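4-aminobutyrate transaminase (Acinetobacter baumannii, PDB 6WOP) probably catalyses the pyridoxal 5'-phosphate-dependent transfer of the amino group of 4-aminobutyrate to 2-oxoglutarate. Local coordinates at residues Ala107-Gly112 with Thr298-Pro303. Numbering follows the deposited sequence.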
loop_
_atom_site.group_PDB
_atom_site.type_symbol
_atom_site.label_atom_id
_atom_site.label_comp_id
_atom_site.label_asym_id
_atom_site.label_seq_id
_atom_site.Cartn_x
_atom_site.Cartn_y
_atom_site.Cartn_z
ATOM N N ALA A 107 -18.317 8.332 -20.800
ATOM C CA ALA A 107 -17.056 8.701 -21.418
ATOM C C ALA A 107 -16.449 7.431 -21.970
ATOM O O ALA A 107 -16.747 6.352 -21.467
ATOM C CB ALA A 107 -16.066 9.256 -20.377
ATOM N N PHE A 108 -15.562 7.564 -22.952
ATOM C CA PHE A 108 -14.989 6.389 -23.634
ATOM C C PHE A 108 -13.496 6.353 -23.402
ATOM O O PHE A 108 -12.837 7.405 -23.389
ATOM C CB PHE A 108 -15.312 6.441 -25.165
ATOM C CG PHE A 108 -16.782 6.418 -25.388
ATOM C CD1 PHE A 108 -17.481 5.280 -25.075
ATOM C CD2 PHE A 108 -17.485 7.573 -25.707
ATOM C CE1 PHE A 108 -18.857 5.247 -25.133
ATOM C CE2 PHE A 108 -18.874 7.540 -25.782
ATOM C CZ PHE A 108 -19.552 6.388 -25.511
ATOM N N PHE A 109 -12.988 5.139 -23.172
ATOM C CA PHE A 109 -11.549 4.918 -23.067
ATOM C C PHE A 109 -11.173 3.897 -24.125
ATOM O O PHE A 109 -11.840 3.852 -25.182
ATOM C CB PHE A 109 -11.240 4.472 -21.631
ATOM C CG PHE A 109 -11.775 5.449 -20.659
ATOM C CD1 PHE A 109 -11.099 6.663 -20.456
ATOM C CD2 PHE A 109 -12.965 5.226 -20.004
ATOM C CE1 PHE A 109 -11.598 7.619 -19.575
ATOM C CE2 PHE A 109 -13.477 6.208 -19.130
ATOM C CZ PHE A 109 -12.791 7.392 -18.961
ATOM N N THR A 110 -10.125 3.106 -23.880
ATOM C CA THR A 110 -9.705 2.143 -24.904
ATOM C C THR A 110 -9.910 0.698 -24.492
ATOM O O THR A 110 -10.442 -0.088 -25.288
ATOM C CB THR A 110 -8.253 2.363 -25.298
ATOM O OG1 THR A 110 -8.058 3.758 -25.606
ATOM C CG2 THR A 110 -7.899 1.539 -26.583
ATOM N N THR A 111 -9.469 0.301 -23.293
ATOM C CA THR A 111 -9.534 -1.111 -22.922
ATOM C C THR A 111 -10.590 -1.399 -21.854
ATOM O O THR A 111 -11.038 -0.511 -21.111
ATOM C CB THR A 111 -8.169 -1.583 -22.396
ATOM O OG1 THR A 111 -7.907 -0.853 -21.192
ATOM C CG2 THR A 111 -7.017 -1.326 -23.424
ATOM N N GLY A 112 -10.943 -2.682 -21.739
ATOM C CA GLY A 112 -11.843 -3.083 -20.663
ATOM C C GLY A 112 -11.276 -2.739 -19.294
ATOM O O GLY A 112 -11.984 -2.208 -18.441
ATOM N N THR A 298 -4.838 8.956 -24.546
ATOM C CA THR A 298 -4.425 9.215 -25.931
ATOM C C THR A 298 -5.332 8.501 -26.923
ATOM O O THR A 298 -5.881 9.108 -27.856
ATOM C CB THR A 298 -2.970 8.745 -26.119
ATOM O OG1 THR A 298 -2.103 9.519 -25.300
ATOM C CG2 THR A 298 -2.525 8.958 -27.597
ATOM N N TYR A 299 -5.484 7.197 -26.760
ATOM C CA TYR A 299 -6.311 6.425 -27.686
ATOM C C TYR A 299 -7.783 6.391 -27.303
ATOM O O TYR A 299 -8.577 5.763 -28.010
ATOM C CB TYR A 299 -5.824 4.983 -27.771
ATOM C CG TYR A 299 -4.464 4.774 -28.443
ATOM C CD1 TYR A 299 -4.106 5.464 -29.642
ATOM C CD2 TYR A 299 -3.599 3.827 -27.937
ATOM C CE1 TYR A 299 -2.821 5.208 -30.257
ATOM C CE2 TYR A 299 -2.315 3.578 -28.508
ATOM C CZ TYR A 299 -1.945 4.270 -29.637
ATOM O OH TYR A 299 -0.700 3.965 -30.154
ATOM N N ALA A 300 -8.175 6.993 -26.196
ATOM C CA ALA A 300 -9.534 6.866 -25.710
ATOM C C ALA A 300 -10.565 7.276 -26.783
ATOM O O ALA A 300 -10.418 8.319 -27.414
ATOM C CB ALA A 300 -9.707 7.787 -24.487
ATOM N N GLY A 301 -11.630 6.480 -26.942
ATOM C CA GLY A 301 -12.721 6.861 -27.843
ATOM C C GLY A 301 -12.227 7.009 -29.267
ATOM O O GLY A 301 -12.534 7.990 -29.940
ATOM N N SER A 302 -11.453 6.028 -29.728
ATOM C CA SER A 302 -10.833 6.142 -31.037
ATOM C C SER A 302 -11.904 6.382 -32.111
ATOM O O SER A 302 -12.928 5.693 -32.120
ATOM C CB SER A 302 -10.059 4.853 -31.275
ATOM O OG SER A 302 -10.070 4.513 -32.658
ATOM N N PRO A 303 -11.694 7.366 -33.000
ATOM C CA PRO A 303 -12.695 7.657 -34.052
ATOM C C PRO A 303 -13.139 6.420 -34.825
ATOM O O PRO A 303 -14.328 6.309 -35.179
ATOM C CB PRO A 303 -11.935 8.635 -34.985
ATOM C CG PRO A 303 -10.974 9.349 -34.048
ATOM C CD PRO A 303 -10.518 8.263 -33.037
#
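A300 presses its methyl group against the end of strand 104-109, CB lying 3.3 Å from F108 O. A side chain this small lets the backbones come within 3.9 Å, CA of F109 to CA of A300. Beside it the G301 N-H is bonded almost straight (174°) to F109 O over 3.2 Å, reaching the oxygen from above the carbonyl plane. Glycine suits this place twice over: its phi is positive, and a CB would stand tight against F108 CB, which already touches G301 CA at 3.7 Å. The F108 ring, its CG anti to the carbonyl carbon (chi1 -61°), leads away to pack on helix 85-97. Equally close, T110 sets OG1 3.1 Å from Y299 C. Packing is slacker at T110 CG2, 4.2 Å from Y299 CB, and at F109, whose CB points away from the loop and whose CD1 stays 4.4 Å from A300 CB. The phenol runs on to the second subunit, its OH bonded to I277 O there, while Y299 N hydrogen-bonds to a tartaric acid probably from the crystallisation liquor. The loop before helix 303-318 is thus joined to an edge, within this chain, of the seven-stranded mixed sheet characteristic of the fold-type I aminotransferase large domain.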